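Local coordinates for flagellar biosynthesis protein FlhA (Bacillus subtilis, PDB 3MIX) that takes part in the export of flagellar proteins, the chain here being the cytosolic domain of this membrane-embedded export component, at residues N280-V292 against L368-D381. Residues are numbered along the deposited sequence; the frame is centred on the assembly and turned at random.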
# COMPACT_ATOMS: atom_id res chain seq x y z
N ASN A 280 -23.74 9.05 9.83
CA ASN A 280 -24.43 9.57 11.01
C ASN A 280 -23.99 8.97 12.35
O ASN A 280 -24.64 9.16 13.39
CB ASN A 280 -25.96 9.48 10.85
CG ASN A 280 -26.46 10.28 9.65
OD1 ASN A 280 -26.91 9.70 8.65
ND2 ASN A 280 -26.38 11.60 9.73
N GLU A 281 -22.88 8.23 12.32
CA GLU A 281 -22.32 7.60 13.51
C GLU A 281 -21.05 8.33 13.93
O GLU A 281 -20.25 8.75 13.09
CB GLU A 281 -22.04 6.12 13.23
CG GLU A 281 -21.19 5.43 14.29
CD GLU A 281 -21.01 3.95 14.02
OE1 GLU A 281 -22.03 3.24 13.84
OE2 GLU A 281 -19.85 3.48 14.00
N VAL A 282 -20.88 8.47 15.24
CA VAL A 282 -19.67 9.07 15.80
C VAL A 282 -18.47 8.14 15.61
O VAL A 282 -18.54 6.94 15.90
CB VAL A 282 -19.84 9.47 17.31
CG1 VAL A 282 -20.45 8.33 18.14
CG2 VAL A 282 -18.52 9.96 17.91
N LEU A 283 -17.39 8.72 15.09
CA LEU A 283 -16.16 8.00 14.83
C LEU A 283 -15.25 7.98 16.06
O LEU A 283 -14.95 9.03 16.64
CB LEU A 283 -15.44 8.65 13.64
CG LEU A 283 -14.14 8.05 13.13
CD1 LEU A 283 -14.33 6.63 12.62
CD2 LEU A 283 -13.58 8.96 12.05
N LYS A 284 -14.82 6.78 16.45
CA LYS A 284 -13.95 6.59 17.62
C LYS A 284 -12.49 6.90 17.26
O LYS A 284 -11.87 6.16 16.49
CB LYS A 284 -14.07 5.16 18.17
CG LYS A 284 -15.43 4.48 17.99
CD LYS A 284 -16.44 4.86 19.06
CE LYS A 284 -17.64 3.92 19.02
NZ LYS A 284 -18.69 4.28 20.01
N VAL A 285 -11.95 7.98 17.82
CA VAL A 285 -10.64 8.51 17.43
C VAL A 285 -9.74 8.89 18.61
O VAL A 285 -10.13 9.69 19.46
CB VAL A 285 -10.81 9.74 16.50
CG1 VAL A 285 -9.56 10.59 16.48
CG2 VAL A 285 -11.17 9.31 15.08
N VAL A 286 -8.54 8.31 18.66
CA VAL A 286 -7.51 8.74 19.60
C VAL A 286 -6.91 10.06 19.11
O VAL A 286 -6.61 10.20 17.92
CB VAL A 286 -6.37 7.68 19.76
CG1 VAL A 286 -5.27 8.18 20.68
CG2 VAL A 286 -6.92 6.37 20.28
N THR A 287 -6.75 11.03 20.01
CA THR A 287 -6.08 12.28 19.66
C THR A 287 -4.68 12.33 20.25
O THR A 287 -4.23 11.39 20.91
CB THR A 287 -6.89 13.53 20.09
OG1 THR A 287 -7.36 13.38 21.43
CG2 THR A 287 -8.07 13.77 19.14
N CYS A 288 -3.98 13.43 19.98
CA CYS A 288 -2.62 13.62 20.45
C CYS A 288 -2.56 14.81 21.41
O CYS A 288 -3.17 15.85 21.14
CB CYS A 288 -1.65 13.84 19.28
SG CYS A 288 -1.26 12.35 18.30
N SER A 289 -1.82 14.64 22.50
CA SER A 289 -1.63 15.69 23.51
C SER A 289 -1.07 16.97 22.88
O SER A 289 -0.55 16.94 21.76
CB SER A 289 -0.67 15.21 24.59
OG SER A 289 -0.88 15.89 25.81
N GLY A 290 -1.19 18.09 23.59
CA GLY A 290 -0.53 19.32 23.17
C GLY A 290 0.97 19.13 23.30
O GLY A 290 1.75 19.66 22.50
N ARG A 291 1.37 18.35 24.31
CA ARG A 291 2.76 18.01 24.57
C ARG A 291 3.38 17.19 23.44
O ARG A 291 4.44 17.55 22.91
CB ARG A 291 2.89 17.26 25.91
CG ARG A 291 2.61 18.13 27.15
CD ARG A 291 3.06 17.45 28.43
NE ARG A 291 2.14 16.40 28.89
CZ ARG A 291 1.19 16.57 29.81
NH1 ARG A 291 1.02 17.75 30.39
NH2 ARG A 291 0.40 15.56 30.14
N VAL A 292 2.72 16.10 23.06
CA VAL A 292 3.19 15.23 21.99
C VAL A 292 3.31 16.02 20.68
O VAL A 292 4.29 15.88 19.95
CB VAL A 292 2.27 14.00 21.81
CG1 VAL A 292 2.55 13.27 20.50
CG2 VAL A 292 2.44 13.05 22.98
N LEU A 368 -10.83 15.10 7.58
CA LEU A 368 -12.21 14.80 7.94
C LEU A 368 -13.11 15.96 7.56
O LEU A 368 -12.82 17.11 7.88
CB LEU A 368 -12.34 14.49 9.42
CG LEU A 368 -11.60 13.25 9.93
CD1 LEU A 368 -11.78 13.13 11.43
CD2 LEU A 368 -12.06 11.97 9.22
N GLU A 369 -14.19 15.66 6.85
CA GLU A 369 -15.19 16.65 6.47
C GLU A 369 -15.79 17.33 7.69
O GLU A 369 -15.91 16.71 8.75
CB GLU A 369 -16.30 15.99 5.65
CG GLU A 369 -15.99 15.85 4.18
CD GLU A 369 -17.05 15.06 3.44
OE1 GLU A 369 -17.33 13.91 3.86
OE2 GLU A 369 -17.58 15.58 2.44
N ALA A 370 -16.15 18.60 7.54
CA ALA A 370 -16.68 19.41 8.65
C ALA A 370 -17.86 18.76 9.38
O ALA A 370 -18.01 18.93 10.60
CB ALA A 370 -17.07 20.79 8.15
N ASN A 371 -18.68 18.00 8.65
CA ASN A 371 -19.90 17.39 9.18
C ASN A 371 -19.69 16.13 10.02
O ASN A 371 -20.66 15.51 10.46
CB ASN A 371 -20.89 17.11 8.04
CG ASN A 371 -20.54 15.85 7.24
OD1 ASN A 371 -19.39 15.67 6.82
ND2 ASN A 371 -21.53 14.99 7.03
N VAL A 372 -18.43 15.75 10.25
CA VAL A 372 -18.10 14.48 10.91
C VAL A 372 -18.03 14.61 12.43
O VAL A 372 -17.34 15.49 12.96
CB VAL A 372 -16.79 13.87 10.33
CG1 VAL A 372 -16.40 12.61 11.06
CG2 VAL A 372 -16.97 13.58 8.86
N GLU A 373 -18.76 13.74 13.13
CA GLU A 373 -18.77 13.71 14.60
C GLU A 373 -17.60 12.89 15.13
O GLU A 373 -17.60 11.65 15.04
CB GLU A 373 -20.11 13.15 15.15
CG GLU A 373 -21.35 13.96 14.76
CD GLU A 373 -22.57 13.66 15.64
OE1 GLU A 373 -22.82 12.47 15.97
OE2 GLU A 373 -23.30 14.62 15.99
N VAL A 374 -16.60 13.57 15.69
CA VAL A 374 -15.40 12.92 16.20
C VAL A 374 -15.23 13.08 17.70
O VAL A 374 -15.40 14.18 18.24
CB VAL A 374 -14.14 13.42 15.48
CG1 VAL A 374 -12.87 13.01 16.23
CG2 VAL A 374 -14.11 12.91 14.05
N GLN A 375 -14.88 11.97 18.37
CA GLN A 375 -14.72 11.94 19.81
C GLN A 375 -13.50 11.12 20.26
O GLN A 375 -13.31 9.99 19.81
CB GLN A 375 -15.99 11.42 20.49
CG GLN A 375 -15.99 11.52 22.01
CD GLN A 375 -17.28 11.05 22.65
OE1 GLN A 375 -17.89 11.77 23.45
NE2 GLN A 375 -17.70 9.83 22.32
N SER A 376 -12.70 11.71 21.15
CA SER A 376 -11.54 11.04 21.73
C SER A 376 -11.92 10.00 22.77
O SER A 376 -12.88 10.17 23.53
CB SER A 376 -10.59 12.07 22.35
OG SER A 376 -10.25 13.10 21.44
N ILE A 377 -11.15 8.91 22.79
CA ILE A 377 -11.33 7.82 23.74
C ILE A 377 -10.03 7.63 24.51
O ILE A 377 -10.02 7.13 25.64
CB ILE A 377 -11.74 6.51 23.00
CG1 ILE A 377 -13.24 6.53 22.67
CG2 ILE A 377 -11.43 5.26 23.83
CD1 ILE A 377 -13.57 7.15 21.34
N GLY A 378 -8.94 8.06 23.89
CA GLY A 378 -7.63 8.11 24.51
C GLY A 378 -6.88 9.32 24.00
O GLY A 378 -7.10 9.76 22.87
N VAL A 379 -6.02 9.89 24.84
CA VAL A 379 -5.16 10.99 24.41
C VAL A 379 -3.70 10.57 24.56
O VAL A 379 -3.24 10.29 25.68
CB VAL A 379 -5.45 12.31 25.18
CG1 VAL A 379 -4.55 13.43 24.69
CG2 VAL A 379 -6.92 12.72 25.04
N VAL A 380 -3.00 10.52 23.43
CA VAL A 380 -1.57 10.18 23.37
C VAL A 380 -0.74 11.21 24.14
O VAL A 380 -0.81 12.40 23.84
CB VAL A 380 -1.08 10.06 21.88
CG1 VAL A 380 0.44 9.99 21.79
CG2 VAL A 380 -1.71 8.84 21.21
N ASP A 381 0.02 10.72 25.13
CA ASP A 381 0.87 11.56 25.98
C ASP A 381 2.34 11.19 25.78
O ASP A 381 3.14 11.17 26.72
CB ASP A 381 0.49 11.39 27.47
CG ASP A 381 -0.36 12.55 28.00
OD1 ASP A 381 -0.59 13.54 27.26
OD2 ASP A 381 -0.81 12.48 29.18
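Ser-289 and Asp-381 meet at the start of helix 290-299. Ser-289 OG gives a hydrogen bond of 2.8 Å to Asp-381 OD1, and its backbone N binds Val-380 O at 2.8 Å, in the carbonyl plane. The OG lies opposite its own backbone N (chi1 -155°), which carries it to the carboxylate. The second oxygen, Asp-381 OD2, takes a weak salt bridge from Arg-291 NH2 at 3.4 Å, at the guanidinium edge and near its plane. Carboxylate and guanidinium are turned 49° apart. Ser-289 is also the N-cap residue of the helix. An alanine here would probably leave Asp-381 OD1 without its hydroxyl partner and the carboxylate freer to turn.

Behind this end the strands run parallel. Thr-287 N binds Gly-378 O, and Thr-287 O receives Val-380 N at 2.9 Å in a nearly straight bond. Beside them, Thr-287 OG1 and Ser-376 OG share a hydrogen bond of 2.9 Å. Val-380 packs its CG2 on Val-286 CG1 at 3.7 Å and its CG1 on Val-292 CG2; both pairs cross at about a right angle.

Farther back, Leu-283 N binds Glu-373 O at 2.9 Å and Val-285 N binds Gln-375 O, while Gln-375 N reaches Leu-283 O only weakly. The register slips by one residue between Lys-284 and Thr-287. There Val-285 O takes a CA-H contact from Ser-376, and Val-374 CG1 rests on Val-285 CB.

Strands 374-375 and 379-380 line one edge of strand 283-288 in succession, with the slip between them. On the other edge, Val-286 bonds through its backbone to Ile-338 and Leu-340, so strand 283-288 lies between these two short strands and strand 339-341. Val-285 and Val-374 touch Leu-340, and Val-286, Val-292 and Val-380 pack on helix 313-332.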